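Local coordinates for protein ADP-dependent (S)-NAD(P)H-hydrate dehydratase (Streptococcus mutans, PDB 3BGK) that probably dehydrates the S-form of NAD(P)HX, a damaged form of NAD(P)H, back to the intact cofactor while converting ADP to AMP, at residues 107-112 and 120-125; 72-77 and 89-94; 261-266 and 304-309. One frame throughout, in Å; residues are numbered along the deposited sequence.

Interaction 1 (107-112 and 120-125); sequences EAMAFD and SEQITA
Gln-122 of helix 116-125 reaches across to two side chains of strand 109-112, Met-109 and Phe-111, and all its contacts with them are of van der Waals kind. Against the aromatic side, its aliphatic part does the work: CG lies 3.7 Å from Phe-111 CE2 and 3.9 Å from Phe-111 CZ, meeting the ring obliquely as the two side chains run alongside one another with opposite headings. The amide of Gln-122 is turned 55° from the ring plane and meets Met-109. That residue, modelled as selenomethionine, approaches Gln-122 head-on from the strand side and brings its methyl CE to 3.3 Å from Gln-122 NE2 and 3.6 Å from Gln-122 CD. A bend at chi2 (-61°) turns the amide away from the line of CB and CG, which puts the CH2 groups at the ring and the amide at the methyl. All three side chains also touch Thr-90 of strand 88-93, Gln-122 reaches Leu-62 of strand 60-64, and Tyr-70 and Tyr-68 of the second subunit pack on Met-109 and Phe-111 respectively. The arrangement is that of a helix packed on one face of the sheet, reaching its outermost strand within this chain, part of the three-layer alpha/beta sandwich of the NnrD/CARKD family.

Interaction 2 (72-77 and 89-94); sequences GAIIMA and VTVATH
This is a buried, mainly apolar helix-on-strand contact inside the beta-alpha-beta unit formed by strand 60-64, helix 71-83 and strand 88-93. Ile-74 carries the helix side and uses both branches of its CB. CG1 meets Val-91 CG1 at 3.6 Å, the two side chains passing alongside with their ends pointing opposite ways, while CG2 lies 3.6 Å from Thr-93 OG1 and 4.1 Å from Thr-93 CB. With chi1 at -151°, CG1 is roughly anti to the Ile-74 backbone N and CG2 falls between that N and the carbonyl carbon, which spreads the branches toward two different residues of the strand. Thr-93 OG1 finds its polar partners outside the pair, Asn-97 ND2 and Gly-65 O, so its contact with the isoleucine methyl is simple packing beside a hydroxyl already engaged. The neighbouring Ala-73 is a predicted binding residue for (6S)-NADPHX, which puts this packing close to the probable substrate site. Ile-74 also touches Leu-63 of strand 60-64 and Pro-133. On the sheet, strand 88-93 runs between strands 60-64 and 109-112, and Ile-75 of the helix turns instead to Ala-100 and Leu-101 of helix 98-104.

Interaction 3 (261-266 and 304-309); sequences VAQFHT and RVMKEM
The Phe-264 ring receives the methyl CE of Met-306 at its edge, in the plane of the ring, while one of its faces is taken by its own neighbour, Gln-263 CG, lying 3.5 Å above the plane and offset toward the rim. CE is shared evenly by the far end of the ring, 3.8 Å from Phe-264 CZ and 3.8 Å from Phe-264 CE2. Phe-260 of helix 249-263 adds an edge-to-face ring contact with Phe-264.

Met-306, a selenomethionine on helix 295-310, approaches the phenylalanine from the opposite direction. Its chain is extended at chi2 (-174°) and bends at chi3 (72°), which sets the terminal methyl against the ring edge. The backbones stay well apart: Phe-264 CA and Met-306 CA, the nearest of the two segments, are 12.6 Å from each other, so two long side chains span the gap.

Gln-263 gives a looser second touch, its OE1 lying 4.2 Å from Met-306 CE. Both ends of this buried amide are hydrogen-bonded outside the contact: OE1 to Arg-49 NH2, and NE2 to the carbonyls of Gly-259 and Ser-84. These bonds tie down the amide's rotation. Ile-45 packs on Phe-264, and Tyr-291 of the second subunit reaches Gln-263, Phe-264 and Met-306 alike, placing the contact beside a subunit interface.

The chemistry is therefore that of an apolar contact between segment 261-266 and helix 295-310. Methyl and ring edge meet by van der Waals contact, with no polar bond between them, and because the nearby glutamine amide has hydrogen-bond partners at both OE1 and NE2, its polar atoms need nothing from the methyl.

Interactions 1 and 2 belong to one part of the sheet: strands 109-112 and 88-93 are neighbours, probably joined by backbone bonds such as Met-109 O to Val-91 N (2.8 Å), and the centres of the two contacts are about 11 Å apart. Interaction 2 is buried and packs an isoleucine on a valine and a threonine near the predicted substrate site, whereas interaction 1, partly buried, sets a glutamine against the sheet's outermost strand within the chain. Interaction 3 lies about 23 and 21 Å from interactions 1 and 2, centre to centre, and joins segment 261-266 to helix 295-310 without a strand. It too is buried, with a selenomethionine methyl at a ring edge. Interactions 1 and 3 both touch the second subunit, and interaction 2 adjoins the third.

Interaction 1 (107-112 and 120-125)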
loop_
_atom_site.group_PDB
_atom_site.type_symbol
_atom_site.label_atom_id
_atom_site.label_comp_id
_atom_site.label_asym_id
_atom_site.label_seq_id
_atom_site.Cartn_x
_atom_site.Cartn_y
_atom_site.Cartn_z
ATOM N N GLU A 107 -2.700 -12.307 0.183
ATOM C CA GLU A 107 -2.895 -13.650 0.744
ATOM C C GLU A 107 -4.350 -14.129 0.766
ATOM O O GLU A 107 -4.606 -15.324 0.922
ATOM C CB GLU A 107 -2.335 -13.714 2.170
ATOM C CG GLU A 107 -0.818 -13.746 2.267
ATOM C CD GLU A 107 -0.182 -12.366 2.328
ATOM O OE1 GLU A 107 -0.877 -11.350 2.103
ATOM O OE2 GLU A 107 1.032 -12.298 2.603
ATOM N N ALA A 108 -5.299 -13.203 0.633
ATOM C CA ALA A 108 -6.719 -13.539 0.725
ATOM C C ALA A 108 -7.432 -13.386 -0.605
ATOM O O ALA A 108 -7.382 -12.324 -1.229
ATOM C CB ALA A 108 -7.398 -12.692 1.781
HETATM N N MSE A 109 -8.097 -14.448 -1.044
HETATM C CA MSE A 109 -8.922 -14.348 -2.237
HETATM C C MSE A 109 -10.137 -13.482 -1.918
HETATM O O MSE A 109 -10.656 -13.515 -0.803
HETATM C CB MSE A 109 -9.331 -15.732 -2.747
HETATM C CG MSE A 109 -10.021 -15.723 -4.109
HETATM SE SE MSE A 109 -11.968 -15.617 -3.957
HETATM C CE MSE A 109 -12.348 -17.525 -4.116
ATOM N N ALA A 110 -10.564 -12.690 -2.893
ATOM C CA ALA A 110 -11.712 -11.815 -2.715
ATOM C C ALA A 110 -12.571 -11.818 -3.961
ATOM O O ALA A 110 -12.053 -11.825 -5.079
ATOM C CB ALA A 110 -11.257 -10.401 -2.395
ATOM N N PHE A 111 -13.886 -11.806 -3.765
ATOM C CA PHE A 111 -14.823 -11.742 -4.886
ATOM C C PHE A 111 -16.022 -10.863 -4.550
ATOM O O PHE A 111 -16.231 -10.482 -3.396
ATOM C CB PHE A 111 -15.268 -13.152 -5.331
ATOM C CG PHE A 111 -16.064 -13.903 -4.293
ATOM C CD1 PHE A 111 -17.442 -13.996 -4.394
ATOM C CD2 PHE A 111 -15.435 -14.512 -3.214
ATOM C CE1 PHE A 111 -18.181 -14.684 -3.437
ATOM C CE2 PHE A 111 -16.171 -15.198 -2.250
ATOM C CZ PHE A 111 -17.541 -15.286 -2.365
ATOM N N ASP A 112 -16.794 -10.542 -5.581
ATOM C CA ASP A 112 -18.005 -9.748 -5.459
ATOM C C ASP A 112 -19.072 -10.581 -4.758
ATOM O O ASP A 112 -19.460 -11.653 -5.234
ATOM C CB ASP A 112 -18.476 -9.349 -6.860
ATOM C CG ASP A 112 -19.488 -8.217 -6.849
ATOM O OD1 ASP A 112 -20.157 -7.980 -5.817
ATOM O OD2 ASP A 112 -19.629 -7.566 -7.907
ATOM N N SER A 120 -22.106 -19.142 -2.801
ATOM C CA SER A 120 -22.598 -20.452 -2.375
ATOM C C SER A 120 -21.487 -21.499 -2.327
ATOM O O SER A 120 -21.297 -22.155 -1.300
ATOM C CB SER A 120 -23.735 -20.929 -3.284
ATOM O OG SER A 120 -24.994 -20.534 -2.771
ATOM N N GLU A 121 -20.764 -21.646 -3.439
ATOM C CA GLU A 121 -19.627 -22.562 -3.538
ATOM C C GLU A 121 -18.631 -22.316 -2.411
ATOM O O GLU A 121 -18.148 -23.262 -1.787
ATOM C CB GLU A 121 -18.921 -22.412 -4.895
ATOM C CG GLU A 121 -19.681 -22.997 -6.085
ATOM N N GLN A 122 -18.345 -21.044 -2.142
ATOM C CA GLN A 122 -17.366 -20.672 -1.125
ATOM C C GLN A 122 -17.816 -20.970 0.304
ATOM O O GLN A 122 -16.982 -21.264 1.164
ATOM C CB GLN A 122 -16.945 -19.201 -1.272
ATOM C CG GLN A 122 -16.060 -18.918 -2.491
ATOM C CD GLN A 122 -14.734 -19.679 -2.476
ATOM O OE1 GLN A 122 -14.089 -19.816 -1.432
ATOM N NE2 GLN A 122 -14.318 -20.163 -3.641
ATOM N N ILE A 123 -19.123 -20.910 0.555
ATOM C CA ILE A 123 -19.665 -21.282 1.862
ATOM C C ILE A 123 -19.389 -22.765 2.155
ATOM O O ILE A 123 -18.908 -23.098 3.247
ATOM C CB ILE A 123 -21.172 -20.938 2.001
ATOM C CG1 ILE A 123 -21.366 -19.422 2.124
ATOM C CG2 ILE A 123 -21.781 -21.614 3.229
ATOM C CD1 ILE A 123 -22.717 -18.924 1.633
ATOM N N THR A 124 -19.656 -23.635 1.172
ATOM C CA THR A 124 -19.407 -25.084 1.301
ATOM C C THR A 124 -17.927 -25.452 1.444
ATOM O O THR A 124 -17.603 -26.509 1.992
ATOM C CB THR A 124 -19.974 -25.909 0.105
ATOM O OG1 THR A 124 -19.095 -25.793 -1.020
ATOM C CG2 THR A 124 -21.381 -25.453 -0.287
ATOM N N ALA A 125 -17.037 -24.607 0.925
ATOM C CA ALA A 125 -15.590 -24.825 1.046
ATOM C C ALA A 125 -15.016 -24.329 2.390
ATOM O O ALA A 125 -13.915 -24.713 2.782
ATOM C CB ALA A 125 -14.861 -24.173 -0.122
#

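Interaction 2 (72-77 and 89-94)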
loop_
_atom_site.group_PDB
_atom_site.type_symbol
_atom_site.label_atom_id
_atom_site.label_comp_id
_atom_site.label_asym_id
_atom_site.label_seq_id
_atom_site.Cartn_x
_atom_site.Cartn_y
_atom_site.Cartn_z
ATOM N N GLY A 72 -13.305 -0.909 4.642
ATOM C CA GLY A 72 -12.178 -1.030 5.578
ATOM C C GLY A 72 -12.376 -2.061 6.682
ATOM O O GLY A 72 -11.421 -2.724 7.107
ATOM N N ALA A 73 -13.621 -2.196 7.138
ATOM C CA ALA A 73 -13.995 -3.153 8.181
ATOM C C ALA A 73 -13.650 -4.598 7.818
ATOM O O ALA A 73 -13.120 -5.340 8.648
ATOM C CB ALA A 73 -15.482 -3.025 8.507
ATOM N N ILE A 74 -13.948 -4.996 6.582
ATOM C CA ILE A 74 -13.667 -6.362 6.148
ATOM C C ILE A 74 -12.171 -6.547 5.878
ATOM O O ILE A 74 -11.654 -7.652 6.027
ATOM C CB ILE A 74 -14.529 -6.797 4.942
ATOM C CG1 ILE A 74 -14.764 -8.315 4.953
ATOM C CG2 ILE A 74 -13.902 -6.356 3.612
ATOM C CD1 ILE A 74 -15.585 -8.849 6.128
ATOM N N ILE A 75 -11.492 -5.464 5.498
ATOM C CA ILE A 75 -10.046 -5.467 5.316
ATOM C C ILE A 75 -9.347 -5.659 6.660
ATOM O O ILE A 75 -8.312 -6.327 6.735
ATOM C CB ILE A 75 -9.528 -4.163 4.646
ATOM C CG1 ILE A 75 -10.089 -4.022 3.226
ATOM C CG2 ILE A 75 -8.004 -4.139 4.618
ATOM C CD1 ILE A 75 -9.806 -2.666 2.559
HETATM N N MSE A 76 -9.913 -5.087 7.718
HETATM C CA MSE A 76 -9.295 -5.171 9.042
HETATM C C MSE A 76 -9.561 -6.503 9.717
HETATM O O MSE A 76 -8.704 -7.025 10.429
HETATM C CB MSE A 76 -9.722 -4.003 9.922
HETATM C CG MSE A 76 -9.009 -2.719 9.557
HETATM SE SE MSE A 76 -9.569 -1.196 10.617
HETATM C CE MSE A 76 -11.447 -1.041 10.090
ATOM N N ALA A 77 -10.742 -7.064 9.476
ATOM C CA ALA A 77 -11.036 -8.418 9.924
ATOM C C ALA A 77 -10.190 -9.430 9.143
ATOM O O ALA A 77 -9.633 -10.361 9.726
ATOM C CB ALA A 77 -12.513 -8.715 9.785
ATOM N N VAL A 89 -7.918 -17.849 3.862
ATOM C CA VAL A 89 -8.875 -16.787 4.138
ATOM C C VAL A 89 -9.474 -16.307 2.824
ATOM O O VAL A 89 -8.747 -15.964 1.891
ATOM C CB VAL A 89 -8.204 -15.617 4.896
ATOM C CG1 VAL A 89 -9.175 -14.446 5.099
ATOM C CG2 VAL A 89 -7.662 -16.098 6.234
ATOM N N THR A 90 -10.801 -16.294 2.760
ATOM C CA THR A 90 -11.529 -15.879 1.565
ATOM C C THR A 90 -12.528 -14.803 1.965
ATOM O O THR A 90 -13.186 -14.916 2.995
ATOM C CB THR A 90 -12.257 -17.071 0.924
ATOM O OG1 THR A 90 -11.340 -18.157 0.766
ATOM C CG2 THR A 90 -12.832 -16.705 -0.441
ATOM N N VAL A 91 -12.626 -13.757 1.149
ATOM C CA VAL A 91 -13.457 -12.602 1.461
ATOM C C VAL A 91 -14.535 -12.390 0.394
ATOM O O VAL A 91 -14.232 -12.297 -0.801
ATOM C CB VAL A 91 -12.608 -11.315 1.592
ATOM C CG1 VAL A 91 -13.446 -10.178 2.168
ATOM C CG2 VAL A 91 -11.370 -11.555 2.456
ATOM N N ALA A 92 -15.788 -12.336 0.838
ATOM C CA ALA A 92 -16.905 -11.938 -0.005
ATOM C C ALA A 92 -17.223 -10.480 0.314
ATOM O O ALA A 92 -17.706 -10.155 1.405
ATOM C CB ALA A 92 -18.120 -12.823 0.255
ATOM N N THR A 93 -16.946 -9.597 -0.634
ATOM C CA THR A 93 -16.988 -8.176 -0.348
ATOM C C THR A 93 -17.496 -7.382 -1.551
ATOM O O THR A 93 -17.823 -7.959 -2.597
ATOM C CB THR A 93 -15.600 -7.669 0.176
ATOM O OG1 THR A 93 -15.687 -6.291 0.537
ATOM C CG2 THR A 93 -14.493 -7.851 -0.861
ATOM N N HIS A 94 -17.590 -6.066 -1.400
ATOM C CA HIS A 94 -18.015 -5.236 -2.509
ATOM C C HIS A 94 -16.948 -5.214 -3.608
ATOM O O HIS A 94 -15.767 -4.981 -3.347
ATOM C CB HIS A 94 -18.369 -3.820 -2.041
ATOM C CG HIS A 94 -18.945 -2.955 -3.121
ATOM N ND1 HIS A 94 -20.259 -3.048 -3.529
ATOM C CD2 HIS A 94 -18.383 -1.988 -3.882
ATOM C CE1 HIS A 94 -20.484 -2.174 -4.495
ATOM N NE2 HIS A 94 -19.361 -1.518 -4.729
#

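Interaction 3 (261-266 and 304-309)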
loop_
_atom_site.group_PDB
_atom_site.type_symbol
_atom_site.label_atom_id
_atom_site.label_comp_id
_atom_site.label_asym_id
_atom_site.label_seq_id
_atom_site.Cartn_x
_atom_site.Cartn_y
_atom_site.Cartn_z
ATOM N N VAL A 261 -10.591 -19.935 15.957
ATOM C CA VAL A 261 -11.538 -21.052 15.868
ATOM C C VAL A 261 -11.267 -21.944 14.652
ATOM O O VAL A 261 -11.587 -23.137 14.663
ATOM C CB VAL A 261 -13.031 -20.601 15.907
ATOM C CG1 VAL A 261 -13.344 -19.868 17.204
ATOM C CG2 VAL A 261 -13.385 -19.735 14.706
ATOM N N ALA A 262 -10.651 -21.358 13.627
ATOM C CA ALA A 262 -10.262 -22.078 12.414
ATOM C C ALA A 262 -9.187 -23.142 12.655
ATOM O O ALA A 262 -9.196 -24.184 12.014
ATOM C CB ALA A 262 -9.802 -21.092 11.346
ATOM N N GLN A 263 -8.276 -22.878 13.589
ATOM C CA GLN A 263 -7.100 -23.730 13.799
ATOM C C GLN A 263 -7.077 -24.483 15.133
ATOM O O GLN A 263 -6.433 -25.529 15.227
ATOM C CB GLN A 263 -5.805 -22.910 13.635
ATOM C CG GLN A 263 -5.659 -21.762 14.639
ATOM C CD GLN A 263 -4.718 -20.667 14.175
ATOM O OE1 GLN A 263 -3.502 -20.839 14.141
ATOM N NE2 GLN A 263 -5.280 -19.517 13.845
ATOM N N PHE A 264 -7.745 -23.952 16.159
ATOM C CA PHE A 264 -7.765 -24.605 17.481
ATOM C C PHE A 264 -9.135 -25.234 17.759
ATOM O O PHE A 264 -10.113 -24.520 18.002
ATOM C CB PHE A 264 -7.389 -23.628 18.604
ATOM C CG PHE A 264 -6.104 -22.883 18.370
ATOM C CD1 PHE A 264 -4.884 -23.550 18.343
ATOM C CD2 PHE A 264 -6.112 -21.498 18.197
ATOM C CE1 PHE A 264 -3.688 -22.852 18.132
ATOM C CE2 PHE A 264 -4.918 -20.785 17.988
ATOM C CZ PHE A 264 -3.709 -21.466 17.956
ATOM N N HIS A 265 -9.193 -26.570 17.732
ATOM C CA HIS A 265 -10.468 -27.305 17.740
ATOM C C HIS A 265 -10.874 -27.851 19.104
ATOM O O HIS A 265 -11.848 -28.600 19.206
ATOM C CB HIS A 265 -10.442 -28.442 16.711
ATOM C CG HIS A 265 -9.995 -28.007 15.353
ATOM N ND1 HIS A 265 -8.699 -28.168 14.911
ATOM C CD2 HIS A 265 -10.661 -27.382 14.354
ATOM C CE1 HIS A 265 -8.590 -27.675 13.691
ATOM N NE2 HIS A 265 -9.765 -27.190 13.330
ATOM N N THR A 266 -10.135 -27.480 20.145
ATOM C CA THR A 266 -10.509 -27.832 21.509
ATOM C C THR A 266 -11.704 -26.967 21.954
ATOM O O THR A 266 -12.386 -26.382 21.101
ATOM C CB THR A 266 -9.300 -27.743 22.472
ATOM O OG1 THR A 266 -9.667 -28.279 23.750
ATOM C CG2 THR A 266 -8.809 -26.291 22.623
ATOM N N ARG A 304 4.029 -12.707 15.968
ATOM C CA ARG A 304 5.177 -12.599 16.867
ATOM C C ARG A 304 4.757 -12.941 18.297
ATOM O O ARG A 304 5.488 -13.623 19.018
ATOM C CB ARG A 304 5.816 -11.209 16.803
ATOM C CG ARG A 304 7.048 -11.069 17.686
ATOM C CD ARG A 304 7.602 -9.643 17.708
ATOM N NE ARG A 304 6.604 -8.633 18.076
ATOM C CZ ARG A 304 6.148 -8.428 19.312
ATOM N NH1 ARG A 304 6.574 -9.177 20.328
ATOM N NH2 ARG A 304 5.248 -7.475 19.533
ATOM N N VAL A 305 3.568 -12.492 18.687
ATOM C CA VAL A 305 3.071 -12.700 20.046
ATOM C C VAL A 305 2.487 -14.104 20.221
ATOM O O VAL A 305 2.694 -14.730 21.259
ATOM C CB VAL A 305 2.056 -11.612 20.461
ATOM C CG1 VAL A 305 1.549 -11.856 21.873
ATOM C CG2 VAL A 305 2.690 -10.223 20.360
HETATM N N MSE A 306 1.772 -14.598 19.213
HETATM C CA MSE A 306 1.296 -15.979 19.228
HETATM C C MSE A 306 2.474 -16.942 19.332
HETATM O O MSE A 306 2.408 -17.921 20.076
HETATM C CB MSE A 306 0.448 -16.300 17.996
HETATM C CG MSE A 306 -0.917 -15.650 17.998
HETATM SE SE MSE A 306 -2.067 -16.209 16.529
HETATM C CE MSE A 306 -2.477 -18.018 17.132
ATOM N N LYS A 307 3.546 -16.645 18.593
ATOM C CA LYS A 307 4.802 -17.392 18.681
ATOM C C LYS A 307 5.341 -17.444 20.112
ATOM O O LYS A 307 5.726 -18.514 20.581
ATOM C CB LYS A 307 5.856 -16.799 17.747
ATOM C CG LYS A 307 7.200 -17.504 17.785
ATOM C CD LYS A 307 7.095 -18.933 17.282
ATOM C CE LYS A 307 8.364 -19.718 17.570
ATOM N NZ LYS A 307 8.271 -21.096 17.015
ATOM N N GLU A 308 5.366 -16.289 20.784
ATOM C CA GLU A 308 5.723 -16.183 22.205
ATOM C C GLU A 308 4.769 -16.986 23.093
ATOM O O GLU A 308 5.197 -17.610 24.064
ATOM C CB GLU A 308 5.703 -14.725 22.672
ATOM C CG GLU A 308 6.809 -13.824 22.144
ATOM C CD GLU A 308 6.758 -12.419 22.754
ATOM O OE1 GLU A 308 5.642 -11.884 22.948
ATOM O OE2 GLU A 308 7.834 -11.843 23.042
HETATM N N MSE A 309 3.479 -16.950 22.765
HETATM C CA MSE A 309 2.460 -17.646 23.549
HETATM C C MSE A 309 2.611 -19.152 23.415
HETATM O O MSE A 309 2.307 -19.891 24.350
HETATM C CB MSE A 309 1.049 -17.214 23.134
HETATM C CG MSE A 309 0.690 -15.794 23.545
HETATM SE SE MSE A 309 0.352 -15.590 25.459
HETATM C CE MSE A 309 1.200 -13.871 25.747
#